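Local coordinates for cobalamin biosynthesis protein CobN (Mycobacterium tuberculosis, PDB 7C6O) that forms the large, catalytic subunit of cobaltochelatase, which probably inserts cobalt into the corrin ring during cobalamin biosynthesis, at residues L284-P292 and G302-V312; V312-I322 and T599-V608. All coordinates share one frame; numbering follows the deposited sequence.

Contact 1: residues L284-P292 and G302-V312; sequences LQGLCLTSP and GLSPLDVASQV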
# COMPACT_ATOMS: atom_id res chain seq x y z
N LEU A 284 -15.03 0.39 -12.54
CA LEU A 284 -14.64 1.43 -11.60
C LEU A 284 -15.57 1.41 -10.40
O LEU A 284 -16.79 1.37 -10.56
CB LEU A 284 -14.68 2.81 -12.27
CG LEU A 284 -13.82 3.01 -13.52
CD1 LEU A 284 -14.56 2.58 -14.79
CD2 LEU A 284 -13.35 4.45 -13.64
N GLN A 285 -14.99 1.43 -9.20
CA GLN A 285 -15.78 1.49 -7.98
C GLN A 285 -16.15 2.94 -7.70
O GLN A 285 -15.28 3.75 -7.35
CB GLN A 285 -15.02 0.88 -6.80
CG GLN A 285 -15.89 0.67 -5.57
CD GLN A 285 -16.66 -0.64 -5.63
OE1 GLN A 285 -16.17 -1.63 -6.16
NE2 GLN A 285 -17.87 -0.65 -5.08
N GLY A 286 -17.43 3.27 -7.86
CA GLY A 286 -17.93 4.56 -7.41
C GLY A 286 -18.35 4.45 -5.97
O GLY A 286 -19.26 3.68 -5.64
N LEU A 287 -17.70 5.20 -5.08
CA LEU A 287 -17.89 5.01 -3.66
C LEU A 287 -19.21 5.63 -3.20
O LEU A 287 -19.54 6.76 -3.58
CB LEU A 287 -16.72 5.60 -2.88
CG LEU A 287 -15.33 5.10 -3.29
CD1 LEU A 287 -14.25 5.80 -2.49
CD2 LEU A 287 -15.22 3.58 -3.14
N CYS A 288 -19.96 4.88 -2.40
CA CYS A 288 -21.21 5.33 -1.80
C CYS A 288 -21.05 5.15 -0.30
O CYS A 288 -21.26 4.05 0.22
CB CYS A 288 -22.40 4.55 -2.33
SG CYS A 288 -22.64 4.68 -4.11
N LEU A 289 -20.66 6.22 0.39
CA LEU A 289 -20.27 6.08 1.79
C LEU A 289 -21.47 5.78 2.67
O LEU A 289 -22.56 6.33 2.48
CB LEU A 289 -19.57 7.36 2.27
CG LEU A 289 -18.35 7.78 1.45
CD1 LEU A 289 -17.53 8.81 2.21
CD2 LEU A 289 -17.50 6.57 1.08
N THR A 290 -21.27 4.88 3.63
CA THR A 290 -22.26 4.61 4.66
C THR A 290 -22.17 5.59 5.82
O THR A 290 -22.64 5.28 6.93
CB THR A 290 -22.12 3.17 5.17
OG1 THR A 290 -20.83 3.00 5.77
CG2 THR A 290 -22.27 2.19 4.02
N SER A 291 -21.58 6.75 5.59
CA SER A 291 -21.43 7.83 6.55
C SER A 291 -21.90 9.13 5.90
O SER A 291 -21.89 9.25 4.67
CB SER A 291 -19.97 7.96 7.01
OG SER A 291 -19.09 7.92 5.90
N PRO A 292 -22.33 10.10 6.70
CA PRO A 292 -22.92 11.32 6.13
C PRO A 292 -21.87 12.22 5.48
O PRO A 292 -20.69 12.20 5.83
CB PRO A 292 -23.57 12.01 7.33
CG PRO A 292 -22.77 11.53 8.50
CD PRO A 292 -22.39 10.11 8.17
N GLY A 302 -11.30 10.07 5.29
CA GLY A 302 -12.36 10.14 4.30
C GLY A 302 -13.41 9.05 4.44
O GLY A 302 -14.61 9.32 4.34
N LEU A 303 -12.98 7.81 4.67
CA LEU A 303 -13.88 6.68 4.75
C LEU A 303 -13.85 6.06 6.14
O LEU A 303 -12.81 6.04 6.80
CB LEU A 303 -13.53 5.60 3.71
CG LEU A 303 -14.21 5.65 2.34
CD1 LEU A 303 -13.90 6.96 1.63
CD2 LEU A 303 -13.79 4.45 1.50
N SER A 304 -15.01 5.56 6.57
CA SER A 304 -15.07 4.77 7.78
C SER A 304 -14.26 3.49 7.59
O SER A 304 -14.05 3.04 6.46
CB SER A 304 -16.52 4.42 8.12
OG SER A 304 -17.03 3.49 7.17
N PRO A 305 -13.78 2.89 8.69
CA PRO A 305 -13.09 1.59 8.56
C PRO A 305 -13.91 0.54 7.83
O PRO A 305 -13.34 -0.27 7.08
CB PRO A 305 -12.81 1.21 10.02
CG PRO A 305 -12.71 2.52 10.73
CD PRO A 305 -13.74 3.40 10.06
N LEU A 306 -15.23 0.53 8.01
CA LEU A 306 -16.07 -0.42 7.27
C LEU A 306 -16.00 -0.15 5.77
O LEU A 306 -15.89 -1.09 4.97
CB LEU A 306 -17.51 -0.34 7.76
CG LEU A 306 -18.58 -0.83 6.77
CD1 LEU A 306 -18.50 -2.34 6.58
CD2 LEU A 306 -19.97 -0.40 7.22
N ASP A 307 -16.07 1.12 5.37
CA ASP A 307 -16.05 1.43 3.94
C ASP A 307 -14.68 1.19 3.32
O ASP A 307 -14.60 0.82 2.15
CB ASP A 307 -16.51 2.88 3.72
CG ASP A 307 -18.00 3.05 3.93
OD1 ASP A 307 -18.69 2.04 4.20
OD2 ASP A 307 -18.50 4.19 3.81
N VAL A 308 -13.60 1.39 4.09
CA VAL A 308 -12.27 1.07 3.58
C VAL A 308 -12.19 -0.39 3.18
O VAL A 308 -11.72 -0.74 2.09
CB VAL A 308 -11.19 1.42 4.63
CG1 VAL A 308 -9.84 0.85 4.21
CG2 VAL A 308 -11.11 2.92 4.84
N ALA A 309 -12.66 -1.28 4.06
CA ALA A 309 -12.58 -2.71 3.80
C ALA A 309 -13.54 -3.13 2.69
O ALA A 309 -13.14 -3.83 1.75
CB ALA A 309 -12.88 -3.49 5.08
N SER A 310 -14.80 -2.71 2.77
CA SER A 310 -15.84 -3.26 1.91
C SER A 310 -15.93 -2.59 0.54
O SER A 310 -16.34 -3.24 -0.43
CB SER A 310 -17.20 -3.18 2.60
OG SER A 310 -17.54 -1.84 2.92
N GLN A 311 -15.57 -1.31 0.43
CA GLN A 311 -15.69 -0.62 -0.85
C GLN A 311 -14.36 -0.31 -1.52
O GLN A 311 -14.36 0.18 -2.65
CB GLN A 311 -16.47 0.69 -0.67
CG GLN A 311 -17.93 0.48 -0.32
CD GLN A 311 -18.73 1.76 -0.37
OE1 GLN A 311 -18.77 2.43 -1.40
NE2 GLN A 311 -19.36 2.10 0.74
N VAL A 312 -13.24 -0.59 -0.86
CA VAL A 312 -11.94 -0.32 -1.48
C VAL A 312 -11.06 -1.56 -1.43
O VAL A 312 -10.73 -2.14 -2.47
CB VAL A 312 -11.25 0.88 -0.80
CG1 VAL A 312 -9.88 1.12 -1.43
CG2 VAL A 312 -12.11 2.13 -0.93
O HOH W 1 -19.23 1.59 -3.87
O HOH W 2 -19.76 3.64 7.89
O HOH W 3 -17.26 6.23 5.00

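Contact 2: residues V312-I322 and T599-V608; sequences VAVPEFDGRII and TQAKRRAHAV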
# COMPACT_ATOMS: atom_id res chain seq x y z
N VAL A 312 -13.24 -0.59 -0.86
CA VAL A 312 -11.94 -0.32 -1.48
C VAL A 312 -11.06 -1.56 -1.43
O VAL A 312 -10.73 -2.14 -2.47
CB VAL A 312 -11.25 0.88 -0.80
CG1 VAL A 312 -9.88 1.12 -1.43
CG2 VAL A 312 -12.11 2.13 -0.93
N ALA A 313 -10.69 -2.00 -0.22
CA ALA A 313 -9.65 -3.03 -0.09
C ALA A 313 -10.05 -4.34 -0.76
O ALA A 313 -9.27 -4.93 -1.51
CB ALA A 313 -9.33 -3.26 1.39
N VAL A 314 -11.26 -4.81 -0.49
CA VAL A 314 -11.72 -6.08 -1.06
C VAL A 314 -12.08 -5.89 -2.54
O VAL A 314 -11.72 -6.75 -3.35
CB VAL A 314 -12.88 -6.68 -0.25
CG1 VAL A 314 -13.38 -7.97 -0.90
CG2 VAL A 314 -12.42 -6.96 1.18
N PRO A 315 -12.78 -4.82 -2.94
CA PRO A 315 -13.00 -4.61 -4.38
C PRO A 315 -11.71 -4.57 -5.21
O PRO A 315 -11.76 -4.87 -6.40
CB PRO A 315 -13.74 -3.27 -4.43
CG PRO A 315 -14.51 -3.26 -3.18
CD PRO A 315 -13.60 -3.89 -2.14
N GLU A 316 -10.57 -4.22 -4.60
CA GLU A 316 -9.30 -4.30 -5.32
C GLU A 316 -8.96 -5.73 -5.71
O GLU A 316 -8.24 -5.95 -6.70
CB GLU A 316 -8.17 -3.71 -4.47
CG GLU A 316 -8.19 -2.20 -4.38
CD GLU A 316 -7.15 -1.65 -3.42
OE1 GLU A 316 -6.59 -2.44 -2.62
OE2 GLU A 316 -6.89 -0.43 -3.46
N PHE A 317 -9.44 -6.72 -4.96
CA PHE A 317 -9.21 -8.12 -5.32
C PHE A 317 -9.82 -8.45 -6.68
O PHE A 317 -9.35 -9.37 -7.36
CB PHE A 317 -9.78 -9.06 -4.26
CG PHE A 317 -8.94 -9.20 -3.02
CD1 PHE A 317 -8.61 -8.09 -2.25
CD2 PHE A 317 -8.52 -10.45 -2.59
CE1 PHE A 317 -7.85 -8.23 -1.10
CE2 PHE A 317 -7.76 -10.60 -1.44
CZ PHE A 317 -7.42 -9.48 -0.69
N ASP A 318 -10.87 -7.73 -7.07
CA ASP A 318 -11.52 -7.91 -8.37
C ASP A 318 -10.79 -7.21 -9.51
O ASP A 318 -11.16 -7.42 -10.67
CB ASP A 318 -12.95 -7.37 -8.34
CG ASP A 318 -13.92 -8.28 -7.62
OD1 ASP A 318 -13.48 -9.22 -6.91
OD2 ASP A 318 -15.14 -8.05 -7.76
N GLY A 319 -9.79 -6.38 -9.22
CA GLY A 319 -9.20 -5.56 -10.26
C GLY A 319 -9.98 -4.30 -10.59
O GLY A 319 -9.80 -3.74 -11.67
N ARG A 320 -10.84 -3.85 -9.69
CA ARG A 320 -11.61 -2.64 -9.92
C ARG A 320 -10.75 -1.40 -9.73
O ARG A 320 -9.81 -1.39 -8.93
CB ARG A 320 -12.82 -2.58 -8.98
CG ARG A 320 -13.84 -3.67 -9.23
CD ARG A 320 -14.96 -3.62 -8.20
NE ARG A 320 -15.92 -4.71 -8.38
CZ ARG A 320 -16.96 -4.93 -7.59
NH1 ARG A 320 -17.20 -4.13 -6.56
NH2 ARG A 320 -17.78 -5.95 -7.83
N ILE A 321 -11.08 -0.35 -10.48
CA ILE A 321 -10.44 0.95 -10.32
C ILE A 321 -11.15 1.72 -9.21
O ILE A 321 -12.37 1.89 -9.24
CB ILE A 321 -10.48 1.74 -11.65
CG1 ILE A 321 -9.83 0.93 -12.77
CG2 ILE A 321 -9.81 3.09 -11.49
CD1 ILE A 321 -9.98 1.56 -14.14
N ILE A 322 -10.38 2.18 -8.23
CA ILE A 322 -10.94 2.91 -7.09
C ILE A 322 -11.04 4.38 -7.47
O ILE A 322 -10.04 5.02 -7.81
CB ILE A 322 -10.06 2.72 -5.84
CG1 ILE A 322 -9.86 1.23 -5.54
CG2 ILE A 322 -10.67 3.44 -4.65
CD1 ILE A 322 -11.14 0.47 -5.31
N THR A 599 -0.51 0.58 -3.65
CA THR A 599 -1.89 0.72 -3.21
C THR A 599 -2.26 2.19 -3.03
O THR A 599 -3.40 2.59 -3.32
CB THR A 599 -2.08 -0.06 -1.91
OG1 THR A 599 -1.86 -1.45 -2.15
CG2 THR A 599 -3.48 0.13 -1.36
N GLN A 600 -1.32 3.01 -2.57
CA GLN A 600 -1.61 4.43 -2.38
C GLN A 600 -1.94 5.10 -3.71
O GLN A 600 -2.84 5.95 -3.78
CB GLN A 600 -0.44 5.14 -1.70
CG GLN A 600 -0.77 6.54 -1.19
CD GLN A 600 -1.72 6.54 0.01
OE1 GLN A 600 -2.79 5.93 -0.02
NE2 GLN A 600 -1.32 7.23 1.08
N ALA A 601 -1.24 4.71 -4.78
CA ALA A 601 -1.57 5.23 -6.10
C ALA A 601 -2.93 4.73 -6.56
O ALA A 601 -3.69 5.48 -7.19
CB ALA A 601 -0.48 4.85 -7.10
N LYS A 602 -3.26 3.47 -6.26
CA LYS A 602 -4.57 2.93 -6.63
C LYS A 602 -5.70 3.72 -5.99
O LYS A 602 -6.74 3.95 -6.61
CB LYS A 602 -4.68 1.46 -6.21
CG LYS A 602 -3.76 0.50 -6.95
CD LYS A 602 -3.77 -0.88 -6.28
CE LYS A 602 -5.09 -1.61 -6.47
NZ LYS A 602 -5.23 -2.16 -7.85
N ARG A 603 -5.51 4.15 -4.74
CA ARG A 603 -6.60 4.69 -3.94
C ARG A 603 -6.68 6.21 -3.95
O ARG A 603 -7.78 6.76 -3.85
CB ARG A 603 -6.49 4.20 -2.50
CG ARG A 603 -6.53 2.69 -2.39
CD ARG A 603 -6.44 2.19 -0.96
NE ARG A 603 -6.54 0.73 -0.92
CZ ARG A 603 -6.50 0.00 0.19
NH1 ARG A 603 -6.35 0.58 1.37
NH2 ARG A 603 -6.59 -1.32 0.11
N ARG A 604 -5.55 6.91 -4.07
CA ARG A 604 -5.57 8.37 -4.08
C ARG A 604 -5.39 8.97 -5.47
O ARG A 604 -5.50 10.19 -5.62
CB ARG A 604 -4.51 8.92 -3.12
CG ARG A 604 -4.67 8.41 -1.69
CD ARG A 604 -3.73 9.09 -0.69
NE ARG A 604 -4.25 10.36 -0.19
CZ ARG A 604 -3.66 11.53 -0.38
NH1 ARG A 604 -2.52 11.60 -1.06
NH2 ARG A 604 -4.19 12.64 0.11
N ALA A 605 -5.14 8.14 -6.49
CA ALA A 605 -4.98 8.65 -7.85
C ALA A 605 -5.56 7.69 -8.88
O ALA A 605 -5.11 7.66 -10.03
CB ALA A 605 -3.50 8.93 -8.16
N HIS A 606 -6.58 6.92 -8.48
CA HIS A 606 -7.28 5.93 -9.30
C HIS A 606 -6.37 5.18 -10.28
O HIS A 606 -6.77 4.91 -11.42
CB HIS A 606 -8.44 6.58 -10.07
CG HIS A 606 -8.03 7.73 -10.94
ND1 HIS A 606 -8.15 9.05 -10.53
CD2 HIS A 606 -7.54 7.78 -12.20
CE1 HIS A 606 -7.73 9.84 -11.49
NE2 HIS A 606 -7.35 9.10 -12.52
N ALA A 607 -5.17 4.82 -9.84
CA ALA A 607 -4.19 4.25 -10.74
C ALA A 607 -4.57 2.83 -11.14
O ALA A 607 -5.13 2.06 -10.35
CB ALA A 607 -2.81 4.24 -10.10
N VAL A 608 -4.27 2.48 -12.39
CA VAL A 608 -4.25 1.10 -12.85
C VAL A 608 -2.79 0.66 -12.84
O VAL A 608 -2.00 1.08 -13.70
CB VAL A 608 -4.87 0.95 -14.25
CG1 VAL A 608 -4.72 -0.49 -14.74
CG2 VAL A 608 -6.33 1.36 -14.23
O HOH W 4 -4.05 -3.21 -2.39
O HOH W 5 -6.62 -4.50 -8.15
O HOH W 6 -7.21 -0.53 -8.89
O HOH W 7 -7.39 2.29 -8.68
O HOH W 8 -8.67 7.11 -6.45

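Contact 1: residues L284-P292 and G302-V312
Q311 and D307, one turn apart on the helix, both set CG anti to their own carbonyl carbon (chi1 -68° and -73°), which carries their polar ends out to the backbone of C288 on the strand and of T290 just past it. The Q311 chain then runs straight, and its amide pairs with both backbone groups of C288: OE1 takes C288 N at 2.9 Å through an in-plane lone pair, while NE2 gives its proton to C288 O at 2.8 Å, coming down from above that carbonyl's plane. Two bonds to one residue fix the rotation of the amide. Two residues on, D307 OD2 receives T290 N at 2.9 Å on its syn lone pair; D307 OD1 lies 2.8 Å from T290 OG1, whose single proton may go there or elsewhere. D307 is itself tied to its helix start, because S304, the N-cap, accepts D307 N on OG at 3.1 Å. A water joins D307 OD2, S304 N and S291 OG, and another joins Q311 OE1 to G286 O and Q285 NE2; OE1 of Q285 turns instead to R320. Alongside these polar bonds, L289 crosses L303 at about a right angle, L289 CD2 against L303 CG at 3.6 Å, and L287 CD2 packs on V312 CG2. Q311 O is buried without a polar partner, 3.3 Å from Q285 CG. With the axes 9.4 Å apart and running nearly antiparallel (154°), the helix is packed on its strand as in the beta-alpha-beta crossover linking the parallel neighbours 283-289 and 321-331.

Contact 2: residues V312-I322 and T599-V608
Two beta-alpha-beta units of different sheets meet here: the end of one crossover, 312-322, abuts helix 595-604, which links parallel strands 586-591 and 608-612 of the other sheet, and R603 and E316 join them. The arginine grips the carboxylate side-on, NE to OE2 at 2.8 Å (173° at the proton) and NH2 to OE1 at 3.0 Å (169°). Both oxygens lie in the guanidinium plane, yet the two flat groups are turned 38° apart, so the nitrogens reach the carboxylate from above its own plane. Methyls cover opposite faces of the guanidinium: V312 CG1, 3.4 Å from NE, on one, and T599 CG2 on the other. A water donates to E316 OE1 and to T599 OG1, which also bonds P595. K602 folds back through bends at chi3 and chi4, laying CE 3.7 Å from E316 CD, and sends NZ to N841 and to waters on E316 O and R320 O. At the helix end, H606 makes a CA-H...O contact with I322 O at 3.3 Å. One water receives I322 N and donates to K602 O and A607 O, bridging the strand start, the helix and the turn after it. Beside it I321 CD1 packs on V608 CG2 at 3.7 Å. All the touching residues are buried, so the two bonds probably repay part of the cost of burying both charges, with E316 largely offsetting R603 and the nearby ammonium of K602 adding further positive potential.

In the fold
Contact 1 lies mostly in the interior but has a partly open end around T290, S291 and S304, whereas every touching residue of contact 2 is buried, nearer the centre of the chain. They run in series and share V312 on helix 305-313, and their strands, 283-289 and 321-331, are neighbours in one sheet, where Q285 bonds to both I321 and R320. Contact 1 ties local elements within one crossover by an amide and a carboxylate bonding mainly to backbone groups. Contact 2 brings together segments 277 residues apart, joining that sheet to a second one with a salt bridge and bridging waters.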